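Local atomic coordinates of L-lactate dehydrogenase (Trichomonas vaginalis, PDB entry 4UUL), a protein that probably catalyses the NAD-dependent interconversion of lactate and pyruvate, in an enzyme family that also includes the malate dehydrogenases. Residues I107-G112 with M140-N145; V125-N130 with T134-A139; Y163-S168 with H214-D219; T195-T200 with Q206-V211. The protein carries 1 engineered substitution. All blocks are in the same frame, centred on the assembly; numbering follows the deposited sequence.

Contact 1: residues I107-G112 with M140-N145; sequences IFKNTG and MLHAKN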
loop_
_atom_site.group_PDB
_atom_site.type_symbol
_atom_site.label_atom_id
_atom_site.label_comp_id
_atom_site.label_asym_id
_atom_site.label_seq_id
_atom_site.Cartn_x
_atom_site.Cartn_y
_atom_site.Cartn_z
ATOM N N ILE B 107 -12.218 -3.141 -25.937
ATOM C CA ILE B 107 -12.097 -2.384 -24.692
ATOM C C ILE B 107 -11.170 -1.196 -24.880
ATOM O O ILE B 107 -11.496 -0.057 -24.558
ATOM C CB ILE B 107 -11.538 -3.310 -23.587
ATOM C CG1 ILE B 107 -12.526 -4.450 -23.301
ATOM C CG2 ILE B 107 -11.213 -2.534 -22.330
ATOM C CD1 ILE B 107 -13.955 -4.029 -23.163
ATOM N N PHE B 108 -9.998 -1.482 -25.425
ATOM C CA PHE B 108 -8.965 -0.477 -25.547
ATOM C C PHE B 108 -9.228 0.513 -26.692
ATOM O O PHE B 108 -8.863 1.686 -26.581
ATOM C CB PHE B 108 -7.572 -1.092 -25.512
ATOM C CG PHE B 108 -7.221 -1.470 -24.112
ATOM C CD1 PHE B 108 -7.576 -2.684 -23.578
ATOM C CD2 PHE B 108 -6.641 -0.529 -23.284
ATOM C CE1 PHE B 108 -7.328 -2.977 -22.230
ATOM C CE2 PHE B 108 -6.374 -0.826 -21.944
ATOM C CZ PHE B 108 -6.742 -2.030 -21.423
ATOM N N LYS B 109 -9.944 0.080 -27.732
ATOM C CA LYS B 109 -10.425 1.043 -28.685
ATOM C C LYS B 109 -11.350 2.042 -27.971
ATOM O O LYS B 109 -11.233 3.272 -28.122
ATOM C CB LYS B 109 -11.179 0.314 -29.818
ATOM C CG LYS B 109 -11.997 1.226 -30.720
ATOM C CD LYS B 109 -12.591 0.499 -31.914
ATOM C CE LYS B 109 -13.396 1.364 -32.837
ATOM N NZ LYS B 109 -14.513 1.997 -32.167
ATOM N N ASN B 110 -12.306 1.530 -27.204
ATOM C CA ASN B 110 -13.277 2.405 -26.513
ATOM C C ASN B 110 -12.538 3.328 -25.537
ATOM O O ASN B 110 -12.854 4.521 -25.432
ATOM C CB ASN B 110 -14.274 1.563 -25.744
ATOM C CG ASN B 110 -15.226 0.810 -26.650
ATOM O OD1 ASN B 110 -15.297 1.066 -27.831
ATOM N ND2 ASN B 110 -15.886 -0.180 -26.104
ATOM N N THR B 111 -11.537 2.783 -24.860
ATOM C CA THR B 111 -10.830 3.581 -23.865
ATOM C C THR B 111 -10.003 4.704 -24.537
ATOM O O THR B 111 -9.930 5.837 -24.051
ATOM C CB THR B 111 -9.938 2.685 -23.023
ATOM O OG1 THR B 111 -10.721 1.765 -22.300
ATOM C CG2 THR B 111 -9.098 3.472 -22.085
ATOM N N GLY B 112 -9.379 4.390 -25.669
ATOM C CA GLY B 112 -8.671 5.414 -26.407
ATOM C C GLY B 112 -9.605 6.547 -26.814
ATOM O O GLY B 112 -9.258 7.756 -26.760
ATOM N N MET B 140 -3.912 3.971 -28.234
ATOM C CA MET B 140 -3.282 5.108 -28.890
ATOM C C MET B 140 -3.831 5.319 -30.303
ATOM O O MET B 140 -4.115 6.458 -30.689
ATOM C CB MET B 140 -1.778 4.880 -28.898
ATOM C CG MET B 140 -1.000 5.963 -29.622
ATOM S SD MET B 140 0.778 5.675 -29.697
ATOM C CE MET B 140 0.893 4.102 -30.480
ATOM N N LEU B 141 -3.961 4.249 -31.077
ATOM C CA LEU B 141 -4.493 4.387 -32.450
ATOM C C LEU B 141 -5.885 4.954 -32.500
ATOM O O LEU B 141 -6.274 5.557 -33.474
ATOM C CB LEU B 141 -4.502 3.019 -33.153
ATOM C CG LEU B 141 -3.108 2.481 -33.549
ATOM C CD1 LEU B 141 -3.270 1.079 -34.079
ATOM C CD2 LEU B 141 -2.370 3.387 -34.572
ATOM N N HIS B 142 -6.644 4.746 -31.426
ATOM C CA HIS B 142 -8.025 5.185 -31.360
ATOM C C HIS B 142 -8.237 6.417 -30.486
ATOM O O HIS B 142 -9.351 6.719 -30.107
ATOM C CB HIS B 142 -8.907 4.024 -30.934
ATOM C CG HIS B 142 -8.946 2.943 -31.966
ATOM N ND1 HIS B 142 -8.090 1.865 -31.963
ATOM C CD2 HIS B 142 -9.749 2.787 -33.053
ATOM C CE1 HIS B 142 -8.339 1.100 -33.010
ATOM N NE2 HIS B 142 -9.338 1.630 -33.689
ATOM N N ALA B 143 -7.156 7.156 -30.246
ATOM C CA ALA B 143 -7.229 8.376 -29.455
ATOM C C ALA B 143 -6.845 9.566 -30.347
ATOM O O ALA B 143 -5.700 10.043 -30.380
ATOM C CB ALA B 143 -6.291 8.270 -28.256
ATOM N N LYS B 144 -7.812 10.085 -31.080
ATOM C CA LYS B 144 -7.483 10.937 -32.213
ATOM C C LYS B 144 -6.851 12.272 -31.830
ATOM O O LYS B 144 -6.054 12.815 -32.597
ATOM C CB LYS B 144 -8.718 11.146 -33.060
ATOM C CG LYS B 144 -9.718 12.110 -32.510
ATOM C CD LYS B 144 -10.966 12.162 -33.407
ATOM C CE LYS B 144 -12.053 13.050 -32.824
ATOM N NZ LYS B 144 -13.211 13.183 -33.744
ATOM N N ASN B 145 -7.183 12.800 -30.649
ATOM C CA ASN B 145 -6.656 14.091 -30.205
ATOM C C ASN B 145 -5.410 13.949 -29.312
ATOM O O ASN B 145 -4.907 14.959 -28.789
ATOM C CB ASN B 145 -7.703 14.862 -29.385
ATOM C CG ASN B 145 -8.919 15.224 -30.174
ATOM O OD1 ASN B 145 -8.838 15.481 -31.356
ATOM N ND2 ASN B 145 -10.076 15.286 -29.499
#
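The imidazole of His-142 carries the methylene chain of Lys-109 across one face. Lys-109 CG sits over the ring as a CH-pi contact, 3.8 Å from the centroid and 20° off the ring normal, displaced toward the rim on the CD2 side; CG to CD2 is 3.6 Å. CD follows over the same side, 3.9 Å from His-142 NE2, as the chain runs outward over the ring. With Lys-109 CG anti to its main-chain nitrogen (chi1 167°) and the next two torsions also extended, the lysine lays its methylenes over the imidazole before bending at the last torsion. Its ammonium group does not bond to the ring: it forms a salt bridge with Glu-113, one helical turn further on. Elsewhere on the ring, ND1 is hydrogen-bonded to Ile-138 O, which restrains the rotation of the imidazole. Beside the ring the backbones close up. Gly-112 and Ala-143 have CA atoms 4.5 Å apart, Ala-143 CB rests 3.4 Å from Gly-112 O, and Ala-143 CA makes a CA-H...O contact with the same oxygen. Gly-112 C lies 3.3 Å from His-142 O, an approach made possible by the missing side chain of the glycine. No hydrogen bond crosses between the two segments. The contact thus joins the middle of helix 97-118 to the point where helix 132-141 ends and the chain turns toward strand 151-153; Leu-331 of helix 307-337 packs on both Lys-109 and His-142, while Phe-151 and Ser-116 adjoin Ala-143.

Contact 2: residues V125-N130 with T134-A139; sequences VLVIGN and TNCEIA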
loop_
_atom_site.group_PDB
_atom_site.type_symbol
_atom_site.label_atom_id
_atom_site.label_comp_id
_atom_site.label_asym_id
_atom_site.label_seq_id
_atom_site.Cartn_x
_atom_site.Cartn_y
_atom_site.Cartn_z
ATOM N N VAL B 125 -0.876 8.203 -19.882
ATOM C CA VAL B 125 -1.650 6.993 -19.829
ATOM C C VAL B 125 -0.684 5.811 -19.721
ATOM O O VAL B 125 0.078 5.528 -20.630
ATOM C CB VAL B 125 -2.506 6.814 -21.102
ATOM C CG1 VAL B 125 -3.353 5.565 -21.028
ATOM C CG2 VAL B 125 -3.332 8.051 -21.347
ATOM N N LEU B 126 -0.738 5.134 -18.573
ATOM C CA LEU B 126 0.037 3.944 -18.294
ATOM C C LEU B 126 -0.855 2.714 -18.401
ATOM O O LEU B 126 -1.780 2.527 -17.608
ATOM C CB LEU B 126 0.636 4.027 -16.909
ATOM C CG LEU B 126 1.424 2.797 -16.456
ATOM C CD1 LEU B 126 2.527 2.406 -17.450
ATOM C CD2 LEU B 126 2.020 3.024 -15.080
ATOM N N VAL B 127 -0.573 1.876 -19.383
ATOM C CA VAL B 127 -1.359 0.672 -19.636
ATOM C C VAL B 127 -0.745 -0.503 -18.907
ATOM O O VAL B 127 0.434 -0.840 -19.075
ATOM C CB VAL B 127 -1.444 0.395 -21.146
ATOM C CG1 VAL B 127 -2.315 -0.809 -21.395
ATOM C CG2 VAL B 127 -1.954 1.622 -21.854
ATOM N N ILE B 128 -1.561 -1.123 -18.047
ATOM C CA ILE B 128 -1.155 -2.208 -17.189
ATOM C C ILE B 128 -1.876 -3.490 -17.527
ATOM O O ILE B 128 -1.245 -4.559 -17.589
ATOM C CB ILE B 128 -1.378 -1.831 -15.729
ATOM C CG1 ILE B 128 -0.514 -0.591 -15.391
ATOM C CG2 ILE B 128 -1.071 -2.984 -14.780
ATOM C CD1 ILE B 128 -0.911 0.159 -14.180
ATOM N N GLY B 129 -3.166 -3.420 -17.772
ATOM C CA GLY B 129 -3.949 -4.621 -18.086
ATOM C C GLY B 129 -3.417 -5.334 -19.323
ATOM O O GLY B 129 -3.072 -4.722 -20.310
ATOM N N ASN B 130 -3.381 -6.644 -19.223
ATOM C CA ASN B 130 -2.821 -7.406 -20.302
ATOM C C ASN B 130 -3.801 -7.700 -21.435
ATOM O O ASN B 130 -5.020 -7.732 -21.258
ATOM C CB ASN B 130 -2.135 -8.661 -19.795
ATOM C CG ASN B 130 -0.682 -8.391 -19.353
ATOM O OD1 ASN B 130 0.116 -7.637 -20.002
ATOM N ND2 ASN B 130 -0.339 -8.992 -18.233
ATOM N N THR B 134 0.036 -4.368 -26.586
ATOM C CA THR B 134 -0.938 -4.305 -27.675
ATOM C C THR B 134 -2.173 -3.486 -27.282
ATOM O O THR B 134 -2.630 -2.666 -28.084
ATOM C CB THR B 134 -1.309 -5.667 -28.170
ATOM O OG1 THR B 134 -0.115 -6.221 -28.725
ATOM C CG2 THR B 134 -2.409 -5.634 -29.227
ATOM N N ASN B 135 -2.630 -3.614 -26.023
ATOM C CA ASN B 135 -3.678 -2.756 -25.566
ATOM C C ASN B 135 -3.299 -1.282 -25.680
ATOM O O ASN B 135 -4.135 -0.447 -26.055
ATOM C CB ASN B 135 -4.017 -3.086 -24.114
ATOM C CG ASN B 135 -4.711 -4.437 -23.952
ATOM O OD1 ASN B 135 -5.301 -4.979 -24.881
ATOM N ND2 ASN B 135 -4.790 -4.894 -22.703
ATOM N N CYS B 136 -2.040 -0.978 -25.340
ATOM C CA CYS B 136 -1.548 0.380 -25.420
ATOM C C CYS B 136 -1.580 0.905 -26.871
ATOM O O CYS B 136 -2.031 2.002 -27.154
ATOM C CB CYS B 136 -0.144 0.452 -24.851
ATOM S SG CYS B 136 0.536 2.120 -24.688
ATOM N N GLU B 137 -1.048 0.094 -27.784
ATOM C CA GLU B 137 -1.074 0.460 -29.206
ATOM C C GLU B 137 -2.498 0.748 -29.667
ATOM O O GLU B 137 -2.747 1.712 -30.383
ATOM C CB GLU B 137 -0.443 -0.652 -30.014
ATOM C CG GLU B 137 -0.405 -0.430 -31.515
ATOM C CD GLU B 137 0.438 0.702 -32.007
ATOM O OE1 GLU B 137 1.453 1.039 -31.370
ATOM O OE2 GLU B 137 0.124 1.224 -33.135
ATOM N N ILE B 138 -3.435 -0.151 -29.345
ATOM C CA ILE B 138 -4.819 0.017 -29.777
ATOM C C ILE B 138 -5.401 1.297 -29.180
ATOM O O ILE B 138 -6.122 2.027 -29.887
ATOM C CB ILE B 138 -5.632 -1.263 -29.456
ATOM C CG1 ILE B 138 -5.132 -2.467 -30.295
ATOM C CG2 ILE B 138 -7.105 -1.044 -29.654
ATOM C CD1 ILE B 138 -5.261 -2.309 -31.814
ATOM N N ALA B 139 -5.210 1.520 -27.880
ATOM C CA ALA B 139 -5.772 2.744 -27.299
ATOM C C ALA B 139 -5.218 3.967 -27.992
ATOM O O ALA B 139 -5.989 4.876 -28.376
ATOM C CB ALA B 139 -5.488 2.809 -25.832
#
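Val-127 packs against Cys-136 in the dense part of this contact, both residues buried. Val-127 CG2 lies 3.7 Å from Cys-136 CB and 3.8 Å from its SG, while the other branch, CG1, meets Asn-135 CB at 3.9 Å. The two methyls therefore straddle successive residues of the helix, and the valine and asparagine side chains meet at about a right angle. Cys-136 SG is turned anti to the main-chain nitrogen (chi1 -173°), which leaves CB as well as the sulfur against the valine. Phe-108 of helix 97-118 and Leu-85 of strand 82-85 also pack on Val-127, and Phe-151 on Cys-136. Toward the end of the strand the contact thins out and becomes polar. Here Asn-135 ND2 donates to Gly-129 O over 3.0 Å, with an N-H...O angle of 144°. The donor stands well above the carbonyl plane, 57° out of it, so the bond is bent at both ends. Asn-130 O is also near, 3.2 Å from Asn-135 ND2. The CB of the exposed Asn-130 points away from the helix, and in one of its two conformers OD1 accepts a hydrogen bond from Asp-132 N. Asn-135 also touches Asn-104, a predicted NAD-binding residue. Strand, turn and helix form the first half of the beta-alpha-beta unit 124-127, 132-141 and 151-153 of the Rossmann-type NAD-binding domain; Ile-128 and Asn-130, just past the strand's C-terminal end, bind NADH in another structure of this protein, though none is bound to this chain, and this is where a dinucleotide usually sits in the fold.

Contact 3: residues Y163-S168 with H214-D219; sequences YYEVAS and HDYVFD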
loop_
_atom_site.group_PDB
_atom_site.type_symbol
_atom_site.label_atom_id
_atom_site.label_comp_id
_atom_site.label_asym_id
_atom_site.label_seq_id
_atom_site.Cartn_x
_atom_site.Cartn_y
_atom_site.Cartn_z
ATOM N N TYR B 163 15.968 -7.883 -11.281
ATOM C CA TYR B 163 16.992 -7.363 -10.381
ATOM C C TYR B 163 17.114 -8.178 -9.100
ATOM O O TYR B 163 18.228 -8.481 -8.667
ATOM C CB TYR B 163 16.724 -5.885 -10.019
ATOM C CG TYR B 163 17.448 -4.886 -10.906
ATOM C CD1 TYR B 163 18.722 -4.436 -10.601
ATOM C CD2 TYR B 163 16.853 -4.386 -12.066
ATOM C CE1 TYR B 163 19.371 -3.535 -11.424
ATOM C CE2 TYR B 163 17.480 -3.478 -12.898
ATOM C CZ TYR B 163 18.755 -3.046 -12.553
ATOM O OH TYR B 163 19.421 -2.150 -13.352
ATOM N N TYR B 164 15.995 -8.513 -8.498
ATOM C CA TYR B 164 16.104 -9.260 -7.260
ATOM C C TYR B 164 16.722 -10.635 -7.510
ATOM O O TYR B 164 17.584 -11.094 -6.758
ATOM C CB TYR B 164 14.737 -9.360 -6.613
ATOM C CG TYR B 164 14.920 -9.758 -5.137
ATOM C CD1 TYR B 164 15.025 -11.088 -4.780
ATOM C CD2 TYR B 164 15.008 -8.773 -4.108
ATOM C CE1 TYR B 164 15.205 -11.499 -3.466
ATOM C CE2 TYR B 164 15.195 -9.155 -2.765
ATOM C CZ TYR B 164 15.295 -10.499 -2.456
ATOM O OH TYR B 164 15.456 -10.841 -1.157
ATOM N N GLU B 165 16.343 -11.284 -8.607
ATOM C CA GLU B 165 16.850 -12.603 -8.882
ATOM C C GLU B 165 18.355 -12.552 -9.087
ATOM O O GLU B 165 19.086 -13.374 -8.574
ATOM C CB GLU B 165 16.130 -13.184 -10.102
ATOM C CG GLU B 165 16.750 -14.370 -10.736
ATOM C CD GLU B 165 16.827 -15.594 -9.798
ATOM O OE1 GLU B 165 16.072 -15.657 -8.797
ATOM O OE2 GLU B 165 17.658 -16.497 -10.062
ATOM N N VAL B 166 18.825 -11.601 -9.881
ATOM C CA VAL B 166 20.239 -11.543 -10.188
ATOM C C VAL B 166 21.042 -11.138 -8.977
ATOM O O VAL B 166 22.088 -11.720 -8.708
ATOM C CB VAL B 166 20.506 -10.594 -11.379
ATOM C CG1 VAL B 166 22.005 -10.359 -11.535
ATOM C CG2 VAL B 166 19.879 -11.189 -12.643
ATOM N N ALA B 167 20.548 -10.171 -8.222
ATOM C CA ALA B 167 21.249 -9.741 -7.017
ATOM C C ALA B 167 21.359 -10.916 -6.052
ATOM O O ALA B 167 22.403 -11.156 -5.466
ATOM C CB ALA B 167 20.492 -8.564 -6.368
ATOM N N SER B 168 20.289 -11.686 -5.902
ATOM C CA SER B 168 20.341 -12.824 -4.996
ATOM C C SER B 168 21.334 -13.863 -5.506
ATOM O O SER B 168 22.074 -14.432 -4.728
ATOM C CB SER B 168 18.952 -13.428 -4.723
ATOM O OG SER B 168 18.350 -14.037 -5.854
ATOM N N HIS B 214 26.637 -19.650 -18.364
ATOM C CA HIS B 214 25.850 -19.473 -19.559
ATOM C C HIS B 214 24.491 -20.128 -19.418
ATOM O O HIS B 214 23.486 -19.571 -19.873
ATOM C CB HIS B 214 26.611 -20.077 -20.744
ATOM C CG HIS B 214 25.798 -20.160 -21.991
ATOM N ND1 HIS B 214 24.966 -21.226 -22.265
ATOM C CD2 HIS B 214 25.677 -19.307 -23.034
ATOM C CE1 HIS B 214 24.352 -21.015 -23.414
ATOM N NE2 HIS B 214 24.766 -19.859 -23.901
ATOM N N ASP B 215 24.443 -21.304 -18.802
ATOM C CA ASP B 215 23.178 -22.037 -18.695
ATOM C C ASP B 215 22.195 -21.335 -17.766
ATOM O O ASP B 215 20.989 -21.391 -17.978
ATOM C CB ASP B 215 23.413 -23.463 -18.192
ATOM C CG ASP B 215 24.186 -24.323 -19.200
ATOM O OD1 ASP B 215 24.177 -23.982 -20.404
ATOM O OD2 ASP B 215 24.789 -25.333 -18.777
ATOM N N TYR B 216 22.721 -20.682 -16.739
ATOM C CA TYR B 216 21.920 -19.815 -15.914
ATOM C C TYR B 216 21.401 -18.623 -16.711
ATOM O O TYR B 216 20.191 -18.397 -16.819
ATOM C CB TYR B 216 22.702 -19.337 -14.682
ATOM C CG TYR B 216 21.857 -18.374 -13.874
ATOM C CD1 TYR B 216 20.905 -18.848 -12.981
ATOM C CD2 TYR B 216 21.960 -17.000 -14.059
ATOM C CE1 TYR B 216 20.084 -17.954 -12.271
ATOM C CE2 TYR B 216 21.166 -16.109 -13.370
ATOM C CZ TYR B 216 20.220 -16.590 -12.473
ATOM O OH TYR B 216 19.435 -15.667 -11.803
ATOM N N VAL B 217 22.319 -17.839 -17.265
ATOM C CA VAL B 217 21.939 -16.592 -17.941
ATOM C C VAL B 217 20.945 -16.805 -19.057
ATOM O O VAL B 217 19.940 -16.081 -19.134
ATOM C CB VAL B 217 23.187 -15.856 -18.497
ATOM C CG1 VAL B 217 22.790 -14.664 -19.325
ATOM C CG2 VAL B 217 24.129 -15.476 -17.346
ATOM N N PHE B 218 21.213 -17.777 -19.926
ATOM C CA PHE B 218 20.471 -17.898 -21.175
ATOM C C PHE B 218 19.479 -19.055 -21.191
ATOM O O PHE B 218 18.958 -19.414 -22.247
ATOM C CB PHE B 218 21.452 -18.024 -22.346
ATOM C CG PHE B 218 22.311 -16.812 -22.524
ATOM C CD1 PHE B 218 21.775 -15.627 -23.070
ATOM C CD2 PHE B 218 23.649 -16.845 -22.137
ATOM C CE1 PHE B 218 22.583 -14.499 -23.214
ATOM C CE2 PHE B 218 24.456 -15.721 -22.260
ATOM C CZ PHE B 218 23.942 -14.552 -22.798
ATOM N N ASP B 219 19.199 -19.628 -20.029
ATOM C CA ASP B 219 18.107 -20.575 -19.922
ATOM C C ASP B 219 17.352 -20.499 -18.585
ATOM O O ASP B 219 16.174 -20.107 -18.544
ATOM C CB ASP B 219 18.608 -21.988 -20.149
ATOM C CG ASP B 219 17.473 -22.959 -20.289
ATOM O OD1 ASP B 219 16.829 -22.951 -21.365
ATOM O OD2 ASP B 219 17.190 -23.691 -19.313
#
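One hydrogen bond dominates this contact: the phenol of Tyr-216 donates to the carboxylate of Glu-165, OH to OE2 2.6 Å. OE2 receives it on its anti lone pair, the one turned away from the other carboxylate oxygen. The two side chains approach from opposite directions, and OE2 sits at the edge of the tyrosine ring, in its plane, 3.6 Å from CE1. Carboxylate and ring are 27° apart, so the flat groups meet nearly coplanar rather than stacked. Glu-165 reaches this position by bending at its second torsion (chi2 62°) after an extended first one, which also brings its CG within 3.2 Å of Tyr-216 OH. Tyr-216 spans the gap with CG anti to the main-chain nitrogen (chi1 177°), which points the phenol toward Glu-165.

Charge adds a second grip on the same oxygen. Lys-224, two turns further along the helix of Tyr-216, forms a salt bridge with Glu-165 OE2, and the paired donors probably favour the ionised carboxylate.

Apolar contact between the two segments themselves is slight. Phe-221, also on helix 214-236, touches both Glu-165 and Val-166 and supplies packing beside the polar pair. Within 214-219 the helix makes a wider pi-type turn at 216-219, which begins at the tyrosine itself.

The bond thus ties helix 156-170 to the first turn of helix 214-236 in the C-terminal domain, away from the annotated sites. Val-166 leans on Ile-180 of strand 177-183, Phe-218 meets Trp-308 edge-to-face, and Tyr-164 packs on Glu-57 of the second subunit.

Contact 4: residues T195-T200 with Q206-V211; sequences TQATFT and QKVVDV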
loop_
_atom_site.group_PDB
_atom_site.type_symbol
_atom_site.label_atom_id
_atom_site.label_comp_id
_atom_site.label_asym_id
_atom_site.label_seq_id
_atom_site.Cartn_x
_atom_site.Cartn_y
_atom_site.Cartn_z
ATOM N N THR B 195 22.936 -8.928 -20.809
ATOM C CA THR B 195 24.216 -8.729 -21.530
ATOM C C THR B 195 24.872 -7.368 -21.337
ATOM O O THR B 195 26.053 -7.228 -21.647
ATOM C CB THR B 195 24.104 -9.034 -23.023
ATOM O OG1 THR B 195 23.315 -8.048 -23.654
ATOM C CG2 THR B 195 23.515 -10.392 -23.257
ATOM N N GLN B 196 24.125 -6.381 -20.825
ATOM C CA GLN B 196 24.697 -5.085 -20.480
ATOM C C GLN B 196 25.083 -5.018 -19.012
ATOM O O GLN B 196 25.815 -4.124 -18.606
ATOM C CB GLN B 196 23.712 -3.943 -20.680
ATOM C CG GLN B 196 22.660 -4.136 -21.769
ATOM C CD GLN B 196 23.225 -4.162 -23.175
ATOM O OE1 GLN B 196 24.309 -3.581 -23.485
ATOM N NE2 GLN B 196 22.464 -4.767 -24.068
ATOM N N ALA B 197 24.593 -5.955 -18.212
ATOM C CA ALA B 197 24.540 -5.725 -16.779
ATOM C C ALA B 197 25.897 -5.849 -16.097
ATOM O O ALA B 197 26.740 -6.698 -16.451
ATOM C CB ALA B 197 23.569 -6.686 -16.144
ATOM N N THR B 198 26.088 -4.998 -15.105
ATOM C CA THR B 198 27.281 -5.046 -14.278
ATOM C C THR B 198 26.877 -5.129 -12.813
ATOM O O THR B 198 25.726 -4.894 -12.452
ATOM C CB THR B 198 28.183 -3.815 -14.459
ATOM O OG1 THR B 198 27.416 -2.610 -14.303
ATOM C CG2 THR B 198 28.858 -3.833 -15.841
ATOM N N PHE B 199 27.826 -5.549 -11.972
ATOM C CA PHE B 199 27.582 -5.580 -10.545
ATOM C C PHE B 199 28.883 -5.279 -9.822
ATOM O O PHE B 199 29.970 -5.539 -10.330
ATOM C CB PHE B 199 27.002 -6.922 -10.113
ATOM C CG PHE B 199 27.977 -8.069 -10.114
ATOM C CD1 PHE B 199 28.412 -8.660 -11.290
ATOM C CD2 PHE B 199 28.478 -8.543 -8.912
ATOM C CE1 PHE B 199 29.331 -9.687 -11.261
ATOM C CE2 PHE B 199 29.399 -9.573 -8.887
ATOM C CZ PHE B 199 29.797 -10.157 -10.064
ATOM N N THR B 200 28.741 -4.750 -8.612
ATOM C CA THR B 200 29.857 -4.396 -7.769
ATOM C C THR B 200 29.793 -5.299 -6.554
ATOM O O THR B 200 28.790 -5.358 -5.851
ATOM C CB THR B 200 29.742 -2.935 -7.286
ATOM O OG1 THR B 200 29.687 -2.056 -8.418
ATOM C CG2 THR B 200 30.912 -2.564 -6.379
ATOM N N GLN B 206 32.240 -6.004 -12.265
ATOM C CA GLN B 206 32.331 -6.964 -13.365
ATOM C C GLN B 206 31.014 -7.050 -14.123
ATOM O O GLN B 206 29.980 -6.629 -13.638
ATOM C CB GLN B 206 32.622 -8.374 -12.864
ATOM C CG GLN B 206 33.880 -8.523 -12.037
ATOM C CD GLN B 206 34.182 -9.968 -11.763
ATOM O OE1 GLN B 206 33.834 -10.488 -10.703
ATOM N NE2 GLN B 206 34.807 -10.644 -12.733
ATOM N N LYS B 207 31.054 -7.620 -15.321
ATOM C CA LYS B 207 29.860 -7.922 -16.073
ATOM C C LYS B 207 29.211 -9.185 -15.544
ATOM O O LYS B 207 29.868 -10.199 -15.293
ATOM C CB LYS B 207 30.159 -8.109 -17.559
ATOM C CG LYS B 207 30.413 -6.817 -18.304
ATOM C CD LYS B 207 30.748 -7.099 -19.775
ATOM C CE LYS B 207 29.560 -7.475 -20.579
ATOM N NZ LYS B 207 28.683 -6.307 -20.658
ATOM N N VAL B 208 27.898 -9.118 -15.368
ATOM C CA VAL B 208 27.165 -10.257 -14.881
ATOM C C VAL B 208 27.411 -11.486 -15.740
ATOM O O VAL B 208 27.633 -12.564 -15.225
ATOM C CB VAL B 208 25.660 -9.918 -14.797
ATOM C CG1 VAL B 208 24.806 -11.152 -14.494
ATOM C CG2 VAL B 208 25.431 -8.828 -13.748
ATOM N N VAL B 209 27.396 -11.344 -17.069
ATOM C CA VAL B 209 27.512 -12.539 -17.927
ATOM C C VAL B 209 28.940 -13.103 -17.950
ATOM O O VAL B 209 29.172 -14.214 -18.435
ATOM C CB VAL B 209 27.080 -12.284 -19.380
ATOM C CG1 VAL B 209 25.588 -11.963 -19.417
ATOM C CG2 VAL B 209 27.945 -11.196 -20.011
ATOM N N ASP B 210 29.905 -12.366 -17.397
ATOM C CA ASP B 210 31.288 -12.849 -17.308
ATOM C C ASP B 210 31.501 -13.674 -16.060
ATOM O O ASP B 210 32.530 -14.320 -15.932
ATOM C CB ASP B 210 32.272 -11.687 -17.303
ATOM C CG ASP B 210 32.381 -10.991 -18.650
ATOM O OD1 ASP B 210 31.873 -11.530 -19.658
ATOM O OD2 ASP B 210 32.978 -9.894 -18.693
ATOM N N VAL B 211 30.554 -13.606 -15.124
ATOM C CA VAL B 211 30.656 -14.299 -13.857
ATOM C C VAL B 211 29.674 -15.451 -13.770
ATOM O O VAL B 211 30.027 -16.518 -13.343
ATOM C CB VAL B 211 30.475 -13.328 -12.691
ATOM C CG1 VAL B 211 30.437 -14.074 -11.368
ATOM C CG2 VAL B 211 31.605 -12.311 -12.683
HETATM O O HOH W 1 26.623 -8.693 -18.285
#
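Phe-199 and Gln-206 form an antiparallel hydrogen-bonded pair in which each backbone N-H finds the other's carbonyl. Phe-199 N donates to Gln-206 O over 2.9 Å and Gln-206 N to Phe-199 O over 3.0 Å. Next to it, Thr-198 and Lys-207 make the non-hydrogen-bonded pair, and Thr-198 CA gives Gln-206 O a further CA-H...O contact. Beyond the strands the bonding goes on differently. Val-208 N donates to Ala-197 O over 2.9 Å, and the same oxygen accepts a second hydrogen bond, 2.7 Å from a water oxygen. That water in turn accepts from Val-209 N, 3.0 Å away, bridging Ala-197 to the short, weakly bonded helical turn at about 208-211. The carbonyl of Thr-195 is met by a side chain: Lys-207, bent at its third and fourth torsions (chi3 75°, chi4 67°), curls back alongside residues 195-197 to place NZ 3.0 Å from Thr-195 O. The hydroxyl of Thr-195 bonds instead to Asp-193.

Apolar groups collect on the side of the sheet bearing Phe-199. Its ring edge meets Val-211 CG2, in plane, at 3.8 Å from CE1, while Val-208 CG2 reaches both the ring and Ala-197 CB. Leu-170 of helix 156-170 packs on Phe-199 and Val-208.

Backbone bonds thus close the hairpin 198-201 and 204-207. Past its open end Ala-197 O is shared by Val-208 N and a water, and Thr-195 O is met by the lysine ammonium, so the polar link extends beyond the paired strands.

The four contacts fall into two touching pairs, one in each domain. Contacts 1 and 2 share helix 132-141 in the NAD-binding domain, contact 2 nested inside the loop closed by contact 1, and Phe-108 of one packs on Asn-135 of the other. Contact 2 is buried, with a valine-cysteine packing core and one amide hydrogen bond; contact 1, farther out, relies on a methylene chain over an imidazole. Contacts 3 and 4 lie in the C-terminal domain, their centres about 10 Å apart, joined where Val-217 meets Val-209. Both lie farther from the chain's centre; contact 3 rests on one phenol-carboxylate bond, whereas contact 4 combines hairpin bonds with apolar packing of Phe-199.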